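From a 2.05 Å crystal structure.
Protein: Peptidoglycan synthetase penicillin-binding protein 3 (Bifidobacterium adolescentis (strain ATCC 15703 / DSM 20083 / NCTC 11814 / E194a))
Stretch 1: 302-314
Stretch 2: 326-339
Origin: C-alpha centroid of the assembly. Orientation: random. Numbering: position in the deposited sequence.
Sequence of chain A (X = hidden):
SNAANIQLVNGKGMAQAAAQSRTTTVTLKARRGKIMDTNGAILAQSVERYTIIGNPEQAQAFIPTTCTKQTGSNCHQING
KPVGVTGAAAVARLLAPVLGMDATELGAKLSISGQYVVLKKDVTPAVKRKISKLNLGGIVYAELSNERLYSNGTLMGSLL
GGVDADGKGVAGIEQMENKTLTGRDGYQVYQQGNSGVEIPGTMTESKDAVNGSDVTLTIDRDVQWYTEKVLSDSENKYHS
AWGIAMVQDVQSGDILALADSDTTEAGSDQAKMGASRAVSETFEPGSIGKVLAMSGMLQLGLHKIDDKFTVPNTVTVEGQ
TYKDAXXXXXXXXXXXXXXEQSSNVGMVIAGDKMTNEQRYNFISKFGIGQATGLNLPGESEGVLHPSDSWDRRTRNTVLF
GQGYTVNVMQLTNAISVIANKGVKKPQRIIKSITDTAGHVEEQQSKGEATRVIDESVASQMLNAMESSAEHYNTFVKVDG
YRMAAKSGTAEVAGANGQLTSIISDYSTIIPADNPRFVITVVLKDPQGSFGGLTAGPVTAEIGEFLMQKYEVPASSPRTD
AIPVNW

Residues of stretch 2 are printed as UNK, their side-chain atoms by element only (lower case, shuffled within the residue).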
# COMPACT_ATOMS: atom_id res chain seq x y z
N LEU A 302 8.11 12.40 -35.33
CA LEU A 302 8.39 13.83 -35.41
C LEU A 302 9.88 14.05 -35.47
O LEU A 302 10.35 14.93 -36.18
CB LEU A 302 7.78 14.57 -34.22
CG LEU A 302 6.26 14.59 -34.24
CD1 LEU A 302 5.73 15.36 -33.06
CD2 LEU A 302 5.76 15.19 -35.57
N HIS A 303 10.62 13.24 -34.73
CA HIS A 303 12.07 13.27 -34.82
C HIS A 303 12.61 11.85 -34.69
O HIS A 303 11.88 10.94 -34.29
CB HIS A 303 12.67 14.18 -33.74
CG HIS A 303 12.61 15.64 -34.09
ND1 HIS A 303 13.37 16.19 -35.10
CD2 HIS A 303 11.87 16.65 -33.58
CE1 HIS A 303 13.10 17.48 -35.20
NE2 HIS A 303 12.19 17.79 -34.28
N LYS A 304 13.87 11.67 -35.06
CA LYS A 304 14.60 10.46 -34.69
C LYS A 304 15.51 10.78 -33.51
O LYS A 304 15.88 11.94 -33.30
CB LYS A 304 15.42 9.91 -35.86
CG LYS A 304 14.58 9.35 -37.01
CD LYS A 304 15.43 9.22 -38.27
CE LYS A 304 14.57 8.98 -39.51
NZ LYS A 304 13.53 7.93 -39.27
N ILE A 305 15.89 9.75 -32.77
CA ILE A 305 16.61 9.90 -31.51
C ILE A 305 17.98 10.55 -31.73
O ILE A 305 18.51 11.21 -30.84
CB ILE A 305 16.76 8.52 -30.79
CG1 ILE A 305 17.29 8.70 -29.37
CG2 ILE A 305 17.64 7.57 -31.61
CD1 ILE A 305 16.42 9.57 -28.54
N ASP A 306 18.55 10.38 -32.91
CA ASP A 306 19.85 10.97 -33.18
C ASP A 306 19.80 12.25 -34.03
O ASP A 306 20.82 12.66 -34.56
CB ASP A 306 20.81 9.94 -33.78
CG ASP A 306 20.31 9.36 -35.09
OD1 ASP A 306 19.14 9.62 -35.46
OD2 ASP A 306 21.08 8.63 -35.73
N ASP A 307 18.62 12.87 -34.14
CA ASP A 307 18.49 14.14 -34.88
C ASP A 307 19.33 15.22 -34.22
O ASP A 307 19.40 15.30 -33.00
CB ASP A 307 17.03 14.60 -34.93
CG ASP A 307 16.24 13.92 -36.05
OD1 ASP A 307 16.86 13.30 -36.93
OD2 ASP A 307 14.99 14.03 -36.05
N LYS A 308 19.95 16.07 -35.03
CA LYS A 308 20.89 17.06 -34.53
C LYS A 308 20.23 18.42 -34.36
O LYS A 308 19.54 18.91 -35.25
CB LYS A 308 22.07 17.20 -35.49
CG LYS A 308 22.86 15.92 -35.73
CD LYS A 308 23.97 16.17 -36.76
CE LYS A 308 24.84 14.94 -36.95
NZ LYS A 308 24.05 13.75 -37.42
N PHE A 309 20.47 19.04 -33.21
CA PHE A 309 19.93 20.37 -32.94
C PHE A 309 21.04 21.34 -32.52
O PHE A 309 22.07 20.94 -31.96
CB PHE A 309 18.87 20.31 -31.83
CG PHE A 309 17.66 19.47 -32.16
CD1 PHE A 309 17.67 18.09 -31.93
CD2 PHE A 309 16.50 20.05 -32.68
CE1 PHE A 309 16.55 17.31 -32.22
CE2 PHE A 309 15.38 19.27 -32.97
CZ PHE A 309 15.40 17.90 -32.74
N THR A 310 20.81 22.61 -32.80
CA THR A 310 21.57 23.69 -32.19
C THR A 310 20.70 24.32 -31.13
O THR A 310 19.65 24.89 -31.42
CB THR A 310 21.96 24.76 -33.23
OG1 THR A 310 22.74 24.15 -34.26
CG2 THR A 310 22.78 25.87 -32.57
N VAL A 311 21.12 24.21 -29.88
CA VAL A 311 20.27 24.57 -28.76
C VAL A 311 20.87 25.76 -28.02
O VAL A 311 21.85 25.60 -27.30
CB VAL A 311 20.08 23.37 -27.79
CG1 VAL A 311 19.00 23.66 -26.76
CG2 VAL A 311 19.73 22.12 -28.56
N PRO A 312 20.30 26.95 -28.22
CA PRO A 312 20.77 28.17 -27.56
C PRO A 312 20.32 28.15 -26.12
O PRO A 312 19.55 27.25 -25.77
CB PRO A 312 20.07 29.28 -28.34
CG PRO A 312 18.79 28.66 -28.79
CD PRO A 312 19.09 27.19 -29.03
N ASN A 313 20.76 29.07 -25.27
CA ASN A 313 20.33 28.93 -23.88
C ASN A 313 18.97 29.55 -23.59
O ASN A 313 18.42 29.39 -22.51
CB ASN A 313 21.40 29.40 -22.88
CG ASN A 313 21.27 30.86 -22.52
OD1 ASN A 313 21.07 31.20 -21.36
ND2 ASN A 313 21.37 31.73 -23.52
N THR A 314 18.41 30.27 -24.56
CA THR A 314 17.02 30.67 -24.43
C THR A 314 16.34 30.54 -25.77
O THR A 314 17.00 30.54 -26.80
CB THR A 314 16.85 32.14 -23.98
OG1 THR A 314 17.18 33.01 -25.08
CG2 THR A 314 17.73 32.45 -22.78
N UNK A 326 20.70 26.32 -16.53
CA UNK A 326 22.07 26.79 -16.58
C UNK A 326 22.31 27.61 -17.85
O UNK A 326 21.76 27.29 -18.91
c UNK A 326 22.94 24.86 -15.22
c UNK A 326 24.46 26.02 -16.84
c UNK A 326 23.03 25.59 -16.56
N UNK A 327 23.10 28.67 -17.74
CA UNK A 327 23.59 29.38 -18.92
C UNK A 327 24.54 28.49 -19.72
O UNK A 327 25.54 28.00 -19.20
c UNK A 327 24.33 30.65 -18.52
o UNK A 327 22.35 31.93 -18.87
o UNK A 327 23.70 32.55 -17.25
c UNK A 327 23.39 31.79 -18.19
N UNK A 328 24.21 28.25 -20.98
CA UNK A 328 25.16 27.64 -21.90
C UNK A 328 25.15 28.45 -23.19
O UNK A 328 24.41 29.42 -23.30
n UNK A 328 21.29 25.32 -22.57
c UNK A 328 24.84 26.16 -22.14
c UNK A 328 21.62 25.79 -23.76
n UNK A 328 22.89 26.14 -23.74
c UNK A 328 22.40 25.37 -21.76
c UNK A 328 23.42 25.88 -22.50
N UNK A 329 25.98 28.07 -24.16
CA UNK A 329 25.98 28.75 -25.44
C UNK A 329 25.08 28.01 -26.42
O UNK A 329 24.16 27.31 -26.00
N UNK A 330 25.35 28.15 -27.71
CA UNK A 330 24.64 27.39 -28.73
C UNK A 330 25.18 25.96 -28.84
O UNK A 330 26.13 25.70 -29.57
c UNK A 330 23.93 29.38 -30.12
n UNK A 330 23.92 30.03 -31.28
c UNK A 330 24.73 28.10 -30.08
o UNK A 330 23.34 29.79 -29.12
N UNK A 331 24.55 25.03 -28.12
CA UNK A 331 25.08 23.68 -27.99
C UNK A 331 24.67 22.76 -29.14
O UNK A 331 23.57 22.87 -29.67
c UNK A 331 25.16 23.78 -25.43
c UNK A 331 26.58 23.39 -25.06
c UNK A 331 24.64 23.06 -26.66
o UNK A 331 26.95 23.59 -23.89
o UNK A 331 27.32 22.87 -25.93
N UNK A 332 25.59 21.86 -29.50
CA UNK A 332 25.38 20.89 -30.57
C UNK A 332 24.95 19.56 -29.97
O UNK A 332 25.76 18.64 -29.82
c UNK A 332 26.48 23.07 -32.39
c UNK A 332 28.17 22.93 -33.79
c UNK A 332 26.67 20.69 -31.36
n UNK A 332 28.08 21.79 -33.15
c UNK A 332 27.03 21.83 -32.25
n UNK A 332 27.21 23.73 -33.36
N UNK A 333 23.67 19.45 -29.64
CA UNK A 333 23.12 18.26 -29.01
C UNK A 333 22.21 17.49 -29.95
O UNK A 333 21.49 18.10 -30.75
n UNK A 333 24.97 19.54 -25.28
c UNK A 333 22.34 18.64 -27.76
c UNK A 333 22.82 20.08 -25.59
c UNK A 333 23.21 19.17 -26.63
c UNK A 333 24.52 18.87 -26.40
c UNK A 333 21.59 21.58 -24.16
c UNK A 333 23.91 21.14 -23.65
c UNK A 333 22.73 21.76 -23.36
c UNK A 333 23.94 20.29 -24.77
c UNK A 333 21.62 20.74 -25.28
N UNK A 334 22.23 16.17 -29.85
CA UNK A 334 21.20 15.36 -30.50
C UNK A 334 19.95 15.34 -29.64
O UNK A 334 19.94 15.89 -28.54
c UNK A 334 21.66 13.92 -30.68
c UNK A 334 22.94 13.86 -31.55
o UNK A 334 21.89 13.35 -29.38
N UNK A 335 18.89 14.71 -30.13
CA UNK A 335 17.67 14.62 -29.34
C UNK A 335 17.95 13.88 -28.03
O UNK A 335 17.48 14.28 -26.97
c UNK A 335 16.55 13.93 -30.11
c UNK A 335 15.17 14.00 -29.43
c UNK A 335 14.16 13.16 -30.20
c UNK A 335 14.71 15.45 -29.34
N UNK A 336 18.75 12.81 -28.11
CA UNK A 336 19.17 12.09 -26.91
C UNK A 336 19.91 13.02 -25.93
O UNK A 336 19.69 12.97 -24.72
c UNK A 336 20.04 10.89 -27.28
N UNK A 337 20.76 13.89 -26.47
CA UNK A 337 21.49 14.85 -25.63
C UNK A 337 20.60 15.89 -24.96
O UNK A 337 20.89 16.33 -23.85
N UNK A 338 19.53 16.29 -25.63
CA UNK A 338 18.56 17.20 -25.01
C UNK A 338 17.97 16.56 -23.74
O UNK A 338 17.77 17.24 -22.71
c UNK A 338 17.24 18.81 -28.30
c UNK A 338 16.20 18.14 -25.28
c UNK A 338 18.00 18.67 -26.99
c UNK A 338 17.44 17.61 -26.02
N UNK A 339 17.72 15.26 -23.79
CA UNK A 339 17.25 14.51 -22.62
C UNK A 339 18.35 14.48 -21.55
O UNK A 339 18.12 14.83 -20.38
c UNK A 339 14.99 12.83 -21.29
c UNK A 339 16.89 13.06 -22.99
c UNK A 339 16.29 10.73 -22.00
c UNK A 339 16.35 12.26 -21.78

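Position 326 carries three carbons, one bearing the other two, and its side chain points away from stretch 1; this branching at the first carbon is Val326. At 327 two carbons end in a pair of oxygens, the planar carboxylate of a short acid, and one oxygen lies 2.9 Å from Asn313 OD1. Both terminal atoms are oxygen, where an amide would have one oxygen and one nitrogen, so the residue is Asp327, although it is poorly ordered. Position 328 has one carbon followed by a five-membered ring of three carbons and two nitrogens, which identifies His328. Asn313 CB sits over one face of this ring, 3.8 Å from its centroid, while Pro312 O approaches the ring edge, 3.2 Å from His328 CE1.

Position 329 has no side-chain atoms and is Gly329; its carbonyl oxygen accepts a 2.8 Å hydrogen bond from His328 ND1, which helps to fix the imidazole. At 330 two carbons end in one oxygen and one nitrogen, the amide of Asn330, whose OD1 lies 3.4 Å from Pro312 CB. Position 331 shows three carbons, the last carrying two oxygens: Glu331. Its CB is on the same face of the sheet as that of Val311, but the end of the chain leads away, and the backbone does the pairing. Val311 N donates to Glu331 O at 2.8 Å, and Glu331 N returns a bond to Val311 O at 2.9 Å.

At 332 another carbon leads to a five-membered ring with two nitrogens, hence His332, on the same face of the sheet as Thr310; its CD2 is 4.3 Å from Thr310 OG1. Position 333 bears fused five- and six-membered rings of eight carbons and one nitrogen, which only Trp333 provides. It is buried, with CE3 3.9 Å from Val311 CB. Position 334 has one carbon carrying an oxygen and a carbon, the fork of Thr334. Its OG1 accepts from the backbone N of 337 at 3.2 Å and so caps the helix that follows.

Position 335 has four carbons forked at the second, which pack against the Phe309 ring: Leu335, whose CD1 reaches Phe309 CE1 at 3.9 Å. A lone carbon at 336 is Ala336; its CB lies 4.1 Å from Ile305 CD1, and its N donates to Ile305 O at 3.2 Å. Position 337 has no side chain and is Gly337, where a CB would be crowded by Trp333 CB. At 338 four carbons fork at the first, one arm two carbons long: Ile338, with CD1 3.7 Å from Phe309 CD1. At 339 four carbons again fork at the second and none touches stretch 1; this is Leu339.

The contact is built on an antiparallel strand pair. Backbone bonds at Phe309 and Val311 set the register, placing Phe309 and Val311 on the same face as Trp333. Where the second strand gives way to the helix, Leu335 and Ile338 extend this apolar packing, while the hydrogen bond from Ala336 ties the first helical turn to the loop preceding the first strand.

Stretch 2, residues 326-339: VDHGNEHWTLAGIL
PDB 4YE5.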